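PDB 2DQ0: seryl-tRNA synthetase from Pyrococcus horikoshii, which catalyses the ATP-dependent attachment of serine to its cognate tRNA by way of a seryl-adenylate, working as a class II homodimer. Local coordinates for the interface of chains A and B. Residues are numbered along the deposited sequence; one frame, centred on the assembly and turned at random. Chains: chain A/B, Seryl-tRNA synthetase.

Both contacts belong to the two-fold interface of the seryl-tRNA synthetase homodimer, and the centres of their C-alpha atoms lie about 16 Å apart. They are joined through the short stretch that includes strand 220-221. In contact 1 residue 219 of each chain reaches onto strand 273-282 of its partner, close to the two-fold axis; in contact 2 neighbouring residues of chain A, from 218 to 225, receive the end of helix 175-180 and strand 187-189 of chain B. One segment thus meets the partner at two places, which would help hold the catalytic cores together in a dimer across which tRNA binds.

Contact 1: the interface of chains A and B. Residues chain A 219, 280, 282, 301, 303; chain B 217, 219, 280, 282.
B:Tyr219 reaches into chain A, where A:Gln301 and A:His303 hold it at its backbone and at its hydroxyl. At its root, the backbone N donates to the amide oxygen OE1 of A:Gln301 at 2.6 Å, in the carbonyl plane and on a lone pair, nearly straight with 162° at the hydrogen. CB meets OE1 again and, 4.0 Å away, CE2 of A:Phe282. CG, with chi1 at -57° standing anti to the carbonyl carbon, starts the ring beneath the A:Gln301 amide, and CD1 turns toward A:Phe282 CE2. Farther out, CE1 packs against CB of A:Pro280 at 3.8 Å, a contact made at the ring's edge. The hydroxyl OH ends at the edge of the A:His303 imidazole, in its plane, and shares a hydrogen bond of 2.6 Å with NE2; the direction is not settled.

Both faces of this ring are occupied. NE2 of A:Gln301 lies 3.0 Å above the plane, over the centre, with the amide turned 46° from the ring; CD of B:Pro280 covers the opposite face toward the rim. The extended A:Gln301 chain carries its amide across the tyrosine, where NE2 also donates to the backbone O of B:Pro217 at 3.0 Å, a bent bond whose acceptor is tilted out of the amide plane. Bonds at both amide atoms are likely to fix its rotation, while the A:His303 bond holds the phenol tip.

The mate, A:Tyr219, crosses B:Pro280 and B:Phe282 at about right angles, its CE1 being 3.8 Å from B:Pro280 CB. The site lies around the two-fold axis: the loop residues 217 and 219 of one subunit meet the end of strand 273-282 and the start of strand 301-311 of the other, both in the class II catalytic core.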
loop_
_atom_site.group_PDB
_atom_site.type_symbol
_atom_site.label_atom_id
_atom_site.label_comp_id
_atom_site.label_asym_id
_atom_site.label_seq_id
_atom_site.Cartn_x
_atom_site.Cartn_y
_atom_site.Cartn_z
ATOM N N TYR A 219 6.237 -1.774 2.244
ATOM C CA TYR A 219 5.130 -2.267 1.429
ATOM C C TYR A 219 5.494 -2.157 -0.048
ATOM O O TYR A 219 4.788 -2.674 -0.919
ATOM C CB TYR A 219 3.873 -1.445 1.727
ATOM C CG TYR A 219 3.386 -1.548 3.165
ATOM C CD1 TYR A 219 2.581 -0.545 3.718
ATOM C CD2 TYR A 219 3.716 -2.648 3.964
ATOM C CE1 TYR A 219 2.117 -0.629 5.036
ATOM C CE2 TYR A 219 3.251 -2.749 5.288
ATOM C CZ TYR A 219 2.455 -1.729 5.807
ATOM O OH TYR A 219 2.014 -1.789 7.097
ATOM N N PRO A 280 -0.413 -4.839 4.143
ATOM C CA PRO A 280 -1.509 -4.928 3.189
ATOM C C PRO A 280 -0.847 -5.678 2.021
ATOM O O PRO A 280 0.377 -5.824 1.990
ATOM C CB PRO A 280 -1.835 -3.455 2.883
ATOM C CG PRO A 280 -0.537 -2.748 3.133
ATOM C CD PRO A 280 -0.003 -3.442 4.365
ATOM N N PHE A 282 -1.023 -6.264 -2.377
ATOM C CA PHE A 282 -1.565 -5.769 -3.633
ATOM C C PHE A 282 -1.291 -6.727 -4.761
ATOM O O PHE A 282 -0.150 -7.131 -4.975
ATOM C CB PHE A 282 -0.964 -4.398 -3.965
ATOM C CG PHE A 282 -0.988 -3.442 -2.823
ATOM C CD1 PHE A 282 0.033 -3.456 -1.868
ATOM C CD2 PHE A 282 -2.044 -2.551 -2.664
ATOM C CE1 PHE A 282 -0.000 -2.598 -0.772
ATOM C CE2 PHE A 282 -2.091 -1.678 -1.563
ATOM C CZ PHE A 282 -1.068 -1.704 -0.616
ATOM N N GLN A 301 -6.602 -5.500 -3.126
ATOM C CA GLN A 301 -5.906 -5.244 -1.867
ATOM C C GLN A 301 -6.571 -5.967 -0.709
ATOM O O GLN A 301 -7.801 -6.028 -0.617
ATOM C CB GLN A 301 -5.821 -3.732 -1.545
ATOM C CG GLN A 301 -7.045 -3.155 -0.904
ATOM C CD GLN A 301 -6.946 -1.661 -0.546
ATOM O OE1 GLN A 301 -6.579 -0.827 -1.380
ATOM N NE2 GLN A 301 -7.325 -1.323 0.692
ATOM N N HIS A 303 -5.457 -7.495 3.621
ATOM C CA HIS A 303 -4.527 -7.548 4.734
ATOM C C HIS A 303 -4.185 -8.998 5.051
ATOM O O HIS A 303 -5.057 -9.874 4.996
ATOM C CB HIS A 303 -5.171 -6.874 5.934
ATOM C CG HIS A 303 -5.400 -5.414 5.737
ATOM N ND1 HIS A 303 -6.354 -4.708 6.437
ATOM C CD2 HIS A 303 -4.769 -4.513 4.944
ATOM C CE1 HIS A 303 -6.301 -3.435 6.083
ATOM N NE2 HIS A 303 -5.348 -3.289 5.178
ATOM N N PRO B 217 -10.610 2.239 3.319
ATOM C CA PRO B 217 -10.761 2.611 1.912
ATOM C C PRO B 217 -9.832 1.917 0.954
ATOM O O PRO B 217 -9.018 1.066 1.328
ATOM C CB PRO B 217 -10.424 4.081 1.937
ATOM C CG PRO B 217 -9.198 4.046 2.829
ATOM C CD PRO B 217 -9.672 3.163 3.988
ATOM N N TYR B 219 -6.637 1.733 -1.207
ATOM C CA TYR B 219 -5.363 2.385 -0.995
ATOM C C TYR B 219 -4.812 2.947 -2.296
ATOM O O TYR B 219 -3.809 3.674 -2.290
ATOM C CB TYR B 219 -4.370 1.411 -0.381
ATOM C CG TYR B 219 -4.842 0.805 0.915
ATOM C CD1 TYR B 219 -4.225 -0.340 1.437
ATOM C CD2 TYR B 219 -5.886 1.378 1.642
ATOM C CE1 TYR B 219 -4.623 -0.883 2.639
ATOM C CE2 TYR B 219 -6.294 0.830 2.848
ATOM C CZ TYR B 219 -5.655 -0.297 3.340
ATOM O OH TYR B 219 -6.049 -0.832 4.536
ATOM N N PRO B 280 -2.782 2.671 5.234
ATOM C CA PRO B 280 -1.360 2.977 5.173
ATOM C C PRO B 280 -1.396 4.212 4.266
ATOM O O PRO B 280 -2.398 4.443 3.575
ATOM C CB PRO B 280 -0.758 1.756 4.468
ATOM C CG PRO B 280 -1.916 1.241 3.639
ATOM C CD PRO B 280 -3.092 1.402 4.564
ATOM N N PHE B 282 1.183 6.662 1.562
ATOM C CA PHE B 282 2.384 6.723 0.765
ATOM C C PHE B 282 2.725 8.113 0.235
ATOM O O PHE B 282 1.911 8.744 -0.412
ATOM C CB PHE B 282 2.240 5.754 -0.390
ATOM C CG PHE B 282 1.767 4.394 0.025
ATOM C CD1 PHE B 282 0.401 4.106 0.093
ATOM C CD2 PHE B 282 2.684 3.396 0.346
ATOM C CE1 PHE B 282 -0.031 2.855 0.469
ATOM C CE2 PHE B 282 2.257 2.135 0.728
ATOM C CZ PHE B 282 0.900 1.858 0.791
#

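Contact 2: the interface of chains A and B. Residues chain A 218, 221-222, 224-225, 256, 259; chain B 179-181, 187.
Polar bonds between A:Arg222 and the end of helix 175-180 of chain B fasten one side of this interface. The backbone N of A:Arg222 donates to B:Val180 O at 2.8 Å, and its guanidinium NH1 reaches B:Lys179 O at 3.0 Å. This second bond is almost straight, 176° at the hydrogen, and lies in the guanidinium plane, yet it meets the carbonyl from above its plane. Bends at chi2 and chi3 curl the arginine back to bring NH1 there, with the backbone C of B:Ser181 over one guanidinium face. B:Lys179 O also lies in plane at the edge of the A:Phe224 ring, 3.5 Å from CE2. On the other side of the patch, the phenol OH of B:Tyr187 donates to A:Pro256 O at 2.8 Å, tilted from the carbonyl plane.

Apolar packing fills in between these bonds. A:Pro218 lays its CD over the centre of the B:Tyr187 ring, 3.6 Å from the centroid, in a CH-pi contact, and its CG approaches CG1 of B:Val180. Replacing B:Tyr187 by an alanine would probably leave A:Pro256 O without its phenol donor and open a gap beside A:Pro218 where the ring had lain. The other valine branch, CG2, lies 4.1 Å from A:Gly259 CA in helix 254-259; its approach to A:Val225 is modelled too tightly to rely on. The patch joins the surface beside strand 220-221 and helix 223-227 to the partner subunit of the homodimer. B:Ser181 sets its hydroxyl OG, anti to its own carbonyl carbon (chi1 -53°), against CB of A:Pro218 and CA of A:Val221, 3.5 Å from the latter.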
loop_
_atom_site.group_PDB
_atom_site.type_symbol
_atom_site.label_atom_id
_atom_site.label_comp_id
_atom_site.label_asym_id
_atom_site.label_seq_id
_atom_site.Cartn_x
_atom_site.Cartn_y
_atom_site.Cartn_z
ATOM N N PRO A 218 8.493 -3.134 4.594
ATOM C CA PRO A 218 8.237 -2.042 3.650
ATOM C C PRO A 218 7.103 -2.617 2.778
ATOM O O PRO A 218 7.020 -3.832 2.600
ATOM C CB PRO A 218 9.553 -1.938 2.876
ATOM C CG PRO A 218 10.554 -2.301 3.881
ATOM C CD PRO A 218 9.926 -3.493 4.585
ATOM N N VAL A 221 8.946 -2.583 -2.525
ATOM C CA VAL A 221 10.313 -3.063 -2.535
ATOM C C VAL A 221 10.912 -2.930 -3.923
ATOM O O VAL A 221 10.196 -2.689 -4.907
ATOM C CB VAL A 221 10.412 -4.540 -2.080
ATOM C CG1 VAL A 221 9.858 -4.681 -0.697
ATOM C CG2 VAL A 221 9.664 -5.448 -3.039
ATOM N N ARG A 222 12.233 -3.105 -3.968
ATOM C CA ARG A 222 13.054 -3.035 -5.178
ATOM C C ARG A 222 12.853 -4.292 -6.045
ATOM O O ARG A 222 12.626 -5.383 -5.530
ATOM C CB ARG A 222 14.512 -2.911 -4.746
ATOM C CG ARG A 222 15.401 -2.224 -5.723
ATOM C CD ARG A 222 15.855 -0.886 -5.198
ATOM N NE ARG A 222 16.599 -1.029 -3.953
ATOM C CZ ARG A 222 17.275 -0.043 -3.371
ATOM N NH1 ARG A 222 17.918 -0.275 -2.235
ATOM N NH2 ARG A 222 17.314 1.169 -3.924
ATOM N N PHE A 224 14.691 -6.524 -7.442
ATOM C CA PHE A 224 15.431 -7.744 -7.136
ATOM C C PHE A 224 14.800 -8.585 -6.039
ATOM O O PHE A 224 14.868 -9.801 -6.102
ATOM C CB PHE A 224 16.900 -7.428 -6.807
ATOM C CG PHE A 224 17.138 -7.068 -5.390
ATOM C CD1 PHE A 224 17.545 -8.037 -4.481
ATOM C CD2 PHE A 224 16.998 -5.746 -4.959
ATOM C CE1 PHE A 224 17.826 -7.711 -3.149
ATOM C CE2 PHE A 224 17.273 -5.407 -3.636
ATOM C CZ PHE A 224 17.694 -6.397 -2.724
ATOM N N VAL A 225 14.175 -7.968 -5.041
ATOM C CA VAL A 225 13.561 -8.790 -4.019
ATOM C C VAL A 225 12.312 -9.486 -4.568
ATOM O O VAL A 225 11.909 -10.525 -4.045
ATOM C CB VAL A 225 13.266 -7.988 -2.709
ATOM C CG1 VAL A 225 13.789 -6.579 -2.845
ATOM C CG2 VAL A 225 11.794 -8.040 -2.346
ATOM N N PRO A 256 9.034 -9.159 1.092
ATOM C CA PRO A 256 9.971 -8.277 1.817
ATOM C C PRO A 256 10.634 -9.023 2.987
ATOM O O PRO A 256 11.766 -8.715 3.379
ATOM C CB PRO A 256 9.087 -7.114 2.281
ATOM C CG PRO A 256 7.709 -7.707 2.319
ATOM C CD PRO A 256 7.676 -8.583 1.091
ATOM N N GLY A 259 13.515 -10.854 1.279
ATOM C CA GLY A 259 14.584 -9.968 0.880
ATOM C C GLY A 259 15.310 -9.397 2.090
ATOM O O GLY A 259 16.451 -8.953 1.980
ATOM N N LYS B 179 18.275 -1.748 2.022
ATOM C CA LYS B 179 18.766 -2.731 1.081
ATOM C C LYS B 179 17.680 -3.142 0.111
ATOM O O LYS B 179 17.839 -3.082 -1.100
ATOM C CB LYS B 179 19.285 -3.969 1.838
ATOM C CG LYS B 179 19.655 -5.148 0.938
ATOM C CD LYS B 179 20.190 -6.338 1.726
ATOM C CE LYS B 179 19.298 -6.728 2.887
ATOM N NZ LYS B 179 19.932 -7.798 3.728
ATOM N N VAL B 180 16.555 -3.526 0.689
ATOM C CA VAL B 180 15.417 -4.032 -0.026
ATOM C C VAL B 180 14.498 -3.017 -0.723
ATOM O O VAL B 180 13.837 -3.360 -1.713
ATOM C CB VAL B 180 14.591 -4.880 0.955
ATOM C CG1 VAL B 180 13.572 -4.021 1.640
ATOM C CG2 VAL B 180 13.948 -5.994 0.264
ATOM N N SER B 181 14.457 -1.780 -0.236
ATOM C CA SER B 181 13.543 -0.790 -0.812
ATOM C C SER B 181 14.143 0.572 -1.112
ATOM O O SER B 181 13.698 1.270 -2.011
ATOM C CB SER B 181 12.327 -0.578 0.122
ATOM O OG SER B 181 11.695 -1.797 0.461
ATOM N N TYR B 187 11.727 -1.485 8.646
ATOM C CA TYR B 187 11.053 -2.683 9.120
ATOM C C TYR B 187 10.816 -2.322 10.571
ATOM O O TYR B 187 11.737 -1.876 11.246
ATOM C CB TYR B 187 11.918 -3.944 9.106
ATOM C CG TYR B 187 12.179 -4.578 7.755
ATOM C CD1 TYR B 187 13.125 -4.041 6.894
ATOM C CD2 TYR B 187 11.531 -5.760 7.373
ATOM C CE1 TYR B 187 13.433 -4.654 5.693
ATOM C CE2 TYR B 187 11.833 -6.389 6.158
ATOM C CZ TYR B 187 12.793 -5.817 5.327
ATOM O OH TYR B 187 13.126 -6.379 4.127
#